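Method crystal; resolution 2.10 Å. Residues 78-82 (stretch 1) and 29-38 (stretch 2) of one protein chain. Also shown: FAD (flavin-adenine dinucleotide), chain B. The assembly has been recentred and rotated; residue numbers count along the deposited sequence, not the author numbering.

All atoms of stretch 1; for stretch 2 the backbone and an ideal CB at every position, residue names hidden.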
# COMPACT_ATOMS: atom_id res chain seq x y z
N GLY A 78 1.18 6.43 -7.99
CA GLY A 78 1.94 7.67 -8.07
C GLY A 78 3.06 7.65 -9.10
O GLY A 78 3.87 6.71 -9.12
N ARG A 79 3.10 8.67 -9.97
CA ARG A 79 4.20 8.89 -10.92
C ARG A 79 4.76 10.31 -10.78
O ARG A 79 4.48 11.19 -11.60
CB ARG A 79 3.75 8.66 -12.37
CG ARG A 79 4.91 8.71 -13.40
CD ARG A 79 4.47 9.29 -14.75
NE ARG A 79 3.98 8.25 -15.63
CZ ARG A 79 2.72 8.15 -16.07
NH1 ARG A 79 1.82 9.07 -15.72
NH2 ARG A 79 2.37 7.15 -16.86
N LEU A 80 5.55 10.52 -9.73
CA LEU A 80 6.11 11.83 -9.37
C LEU A 80 6.90 11.63 -8.08
O LEU A 80 6.77 10.58 -7.43
CB LEU A 80 5.01 12.90 -9.16
CG LEU A 80 4.12 12.88 -7.91
CD1 LEU A 80 3.28 14.15 -7.83
CD2 LEU A 80 3.23 11.63 -7.86
N ILE A 81 7.71 12.63 -7.72
CA ILE A 81 8.50 12.55 -6.50
C ILE A 81 7.54 12.35 -5.33
O ILE A 81 6.63 13.15 -5.12
CB ILE A 81 9.40 13.79 -6.32
CG1 ILE A 81 10.62 13.71 -7.24
CG2 ILE A 81 9.85 13.92 -4.87
CD1 ILE A 81 11.63 12.63 -6.85
N GLY A 82 7.72 11.25 -4.59
CA GLY A 82 6.81 10.92 -3.51
C GLY A 82 5.94 9.72 -3.84
O GLY A 82 5.39 9.09 -2.93
N UNK A 29 22.40 8.55 -6.09
CA UNK A 29 21.59 9.08 -7.18
C UNK A 29 20.17 8.51 -7.10
O UNK A 29 19.98 7.29 -7.01
CB UNK A 29 22.23 8.75 -8.53
N UNK A 30 19.17 9.40 -7.12
CA UNK A 30 17.77 8.97 -7.13
C UNK A 30 17.17 9.21 -8.51
O UNK A 30 17.22 10.33 -9.02
CB UNK A 30 16.96 9.71 -6.06
N UNK A 31 16.61 8.16 -9.12
CA UNK A 31 16.03 8.29 -10.47
C UNK A 31 14.52 8.09 -10.43
O UNK A 31 14.04 6.99 -10.13
CB UNK A 31 16.66 7.28 -11.43
N UNK A 32 13.77 9.16 -10.73
CA UNK A 32 12.31 9.14 -10.66
C UNK A 32 11.67 9.36 -12.03
O UNK A 32 12.02 10.30 -12.74
CB UNK A 32 11.82 10.21 -9.68
N UNK A 33 10.72 8.50 -12.38
CA UNK A 33 10.03 8.61 -13.66
C UNK A 33 9.18 9.89 -13.76
O UNK A 33 9.04 10.48 -14.83
CB UNK A 33 9.14 7.38 -13.87
N UNK A 34 8.61 10.32 -12.64
CA UNK A 34 7.71 11.46 -12.67
C UNK A 34 8.41 12.80 -12.47
O UNK A 34 9.64 12.88 -12.43
CB UNK A 34 6.63 11.29 -11.60
N UNK A 35 7.61 13.86 -12.36
CA UNK A 35 8.12 15.21 -12.14
C UNK A 35 8.00 15.57 -10.67
O UNK A 35 7.45 14.80 -9.88
CB UNK A 35 7.37 16.23 -13.00
N UNK A 36 8.54 16.73 -10.29
CA UNK A 36 8.32 17.23 -8.94
C UNK A 36 6.87 17.72 -8.88
O UNK A 36 6.29 18.08 -9.91
CB UNK A 36 9.31 18.34 -8.58
N UNK A 37 6.27 17.71 -7.67
CA UNK A 37 4.86 18.11 -7.56
C UNK A 37 4.68 19.62 -7.76
O UNK A 37 5.57 20.39 -7.40
CB UNK A 37 4.30 17.70 -6.20
N UNK A 38 3.56 20.02 -8.36
CA UNK A 38 3.18 21.44 -8.47
C UNK A 38 1.69 21.63 -8.17
O UNK A 38 1.25 22.72 -7.79
CB UNK A 38 3.50 21.97 -9.87
PA FAD B . 5.55 3.85 -4.77
O1A FAD B . 5.38 4.79 -3.59
O2A FAD B . 4.38 3.63 -5.69
O5B FAD B . 6.81 4.39 -5.62
C5B FAD B . 7.16 3.95 -6.93
C4B FAD B . 7.91 5.11 -7.57
O4B FAD B . 8.84 4.67 -8.56
C3B FAD B . 6.93 6.05 -8.26
O3B FAD B . 7.31 7.39 -7.88
C2B FAD B . 7.16 5.81 -9.75
O2B FAD B . 6.92 7.00 -10.53
C1B FAD B . 8.63 5.38 -9.80
N9A FAD B . 8.98 4.45 -10.91
C8A FAD B . 8.27 3.37 -11.32
N7A FAD B . 8.92 2.75 -12.35
C5A FAD B . 10.07 3.42 -12.60
C6A FAD B . 11.21 3.28 -13.54
N6A FAD B . 11.25 2.26 -14.45
N1A FAD B . 12.21 4.20 -13.46
C2A FAD B . 12.18 5.21 -12.56
N3A FAD B . 11.17 5.38 -11.67
C4A FAD B . 10.10 4.53 -11.64
N1 FAD B . -1.25 3.08 2.13
C2 FAD B . -1.49 3.31 3.43
O2 FAD B . -0.79 2.72 4.29
N3 FAD B . -2.47 4.13 3.85
C4 FAD B . -3.27 4.79 3.00
O4 FAD B . -4.20 5.55 3.40
C4X FAD B . -3.07 4.59 1.54
N5 FAD B . -3.83 5.19 0.61
C5X FAD B . -3.61 5.00 -0.71
C6 FAD B . -4.40 5.64 -1.66
C7 FAD B . -4.17 5.45 -3.02
C7M FAD B . -5.03 6.16 -4.04
C8 FAD B . -3.06 4.55 -3.46
C8M FAD B . -2.82 4.34 -4.93
C9 FAD B . -2.27 3.91 -2.52
C9A FAD B . -2.51 4.10 -1.16
N10 FAD B . -1.72 3.45 -0.20
C10 FAD B . -1.97 3.68 1.16
C1' FAD B . -0.64 2.55 -0.62
C2' FAD B . 0.75 3.16 -0.45
O2' FAD B . 0.76 4.51 -0.95
C3' FAD B . 1.72 2.29 -1.24
O3' FAD B . 1.54 0.92 -0.83
C4' FAD B . 3.16 2.71 -1.02
O4' FAD B . 3.28 4.10 -1.39
C5' FAD B . 4.13 1.85 -1.83
O5' FAD B . 5.37 2.55 -1.93
P FAD B . 6.54 1.95 -2.85
O1P FAD B . 7.87 2.62 -2.52
O2P FAD B . 6.46 0.44 -2.86
O3P FAD B . 6.07 2.40 -4.32

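Position 29 opens the stretch in extended conformation, its ideal CB out of reach of stretch 1, so this contact sets no rule there; it is Leu29. Position 30 points toward stretch 1, but nothing lies within 5.5 Å of its ideal CB. A long apolar side chain could cross the gap to the end of Ile81, and Leu30 does so, its CD2 4.4 Å from Ile81 CD1. Position 31 points away and is free of stretch 1; it is Ile31.

At position 32 the CB points toward stretch 1, 3.7 Å from Ile81 CD1, and beyond it lie the FAD ribose hydroxyls O2B and O3B. A carboxylate supplies an acceptor for each hydroxyl, an amide only one, and the distance favours glutamate over aspartate. Glu32 is found: its OE1 accepts from FAD O3B at 2.9 Å and its OE2 from FAD O2B at 2.6 Å. OE2 also accepts from the backbone N of position 34 at 2.7 Å, so the carboxylate ties the turn to the cofactor. Leu80 N lies 3.1 Å from Glu32 OE2, but the angle is too poor for a hydrogen bond.

At 33 the CB points sideways, 4.5 Å from Arg79 CG, and a small side chain suits. Ala33 simply packs against that aliphatic stem, while its N lies 3.2 Å from FAD N3A.

Position 34 is decided by space. An ideal CB would sit 2.2 Å from Arg79 O and 2.3 Å from Leu80 N, both clashes, so only glycine fits. Gly34 lets the backbones close in: its CA lies 3.7 Å from Leu80 CA and makes a CA-H...O contact with Arg79 O at 3.4 Å.

The CB of 35 points away, leaving many polar residues possible; the backbone does the work. The residue is Glu35, whose O accepts from Ile81 N at 3.1 Å and 161°. A water bridges the two stretches, accepting from Glu35 N at 2.9 Å and donating to Arg79 O at 2.6 Å.

Position 36 also points away, though a flexible chain could fold back over Ile81. Glu36 does this, bringing OE1 to 3.5 Å from Ile81 CG1; the contact is not polar, and its carboxylate oxygens are hydrogen-bonded elsewhere in the structure.

At 37 the ideal CB lies 4.0 Å from Leu80 CD1, and phi of -71° admits proline as well as valine or leucine. Pro37 packs its CB 4.1 Å from Leu80 CD1 and its CD 4.3 Å from Ile81 CB. Position 38 makes no contact; it is Thr38, poorly ordered.

Stretch 2 29-38: LLIEAGEEPT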
# COMPACT_ATOMS: atom_id res chain seq x y z
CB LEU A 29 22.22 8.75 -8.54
CG LEU A 29 21.36 8.94 -9.79
CD1 LEU A 29 21.05 10.42 -9.99
CD2 LEU A 29 22.07 8.35 -11.02
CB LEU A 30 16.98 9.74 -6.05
CG LEU A 30 15.48 9.45 -5.96
CD1 LEU A 30 15.25 7.97 -5.75
CD2 LEU A 30 14.81 10.28 -4.87
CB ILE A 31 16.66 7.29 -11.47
CG1 ILE A 31 18.19 7.39 -11.45
CG2 ILE A 31 16.11 7.51 -12.89
CD1 ILE A 31 18.88 6.42 -12.40
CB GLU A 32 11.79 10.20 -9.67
CG GLU A 32 10.29 10.48 -9.77
CD GLU A 32 9.43 9.24 -9.57
OE1 GLU A 32 9.85 8.34 -8.79
OE2 GLU A 32 8.33 9.17 -10.18
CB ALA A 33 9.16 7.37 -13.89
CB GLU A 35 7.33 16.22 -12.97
CG GLU A 35 7.17 15.85 -14.46
CD GLU A 35 8.45 15.95 -15.27
OE1 GLU A 35 8.42 15.70 -16.49
OE2 GLU A 35 9.51 16.29 -14.68
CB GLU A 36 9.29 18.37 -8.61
CG GLU A 36 10.76 17.94 -8.48
CD GLU A 36 11.08 17.31 -7.14
OE1 GLU A 36 12.23 16.84 -6.96
OE2 GLU A 36 10.19 17.27 -6.26
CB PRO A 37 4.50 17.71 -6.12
CG PRO A 37 5.80 17.74 -5.39
CD PRO A 37 6.84 17.29 -6.38
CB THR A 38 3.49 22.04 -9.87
OG1 THR A 38 2.56 21.54 -10.83
CG2 THR A 38 4.92 21.72 -10.31
O HOH W 1 4.74 13.62 -12.39
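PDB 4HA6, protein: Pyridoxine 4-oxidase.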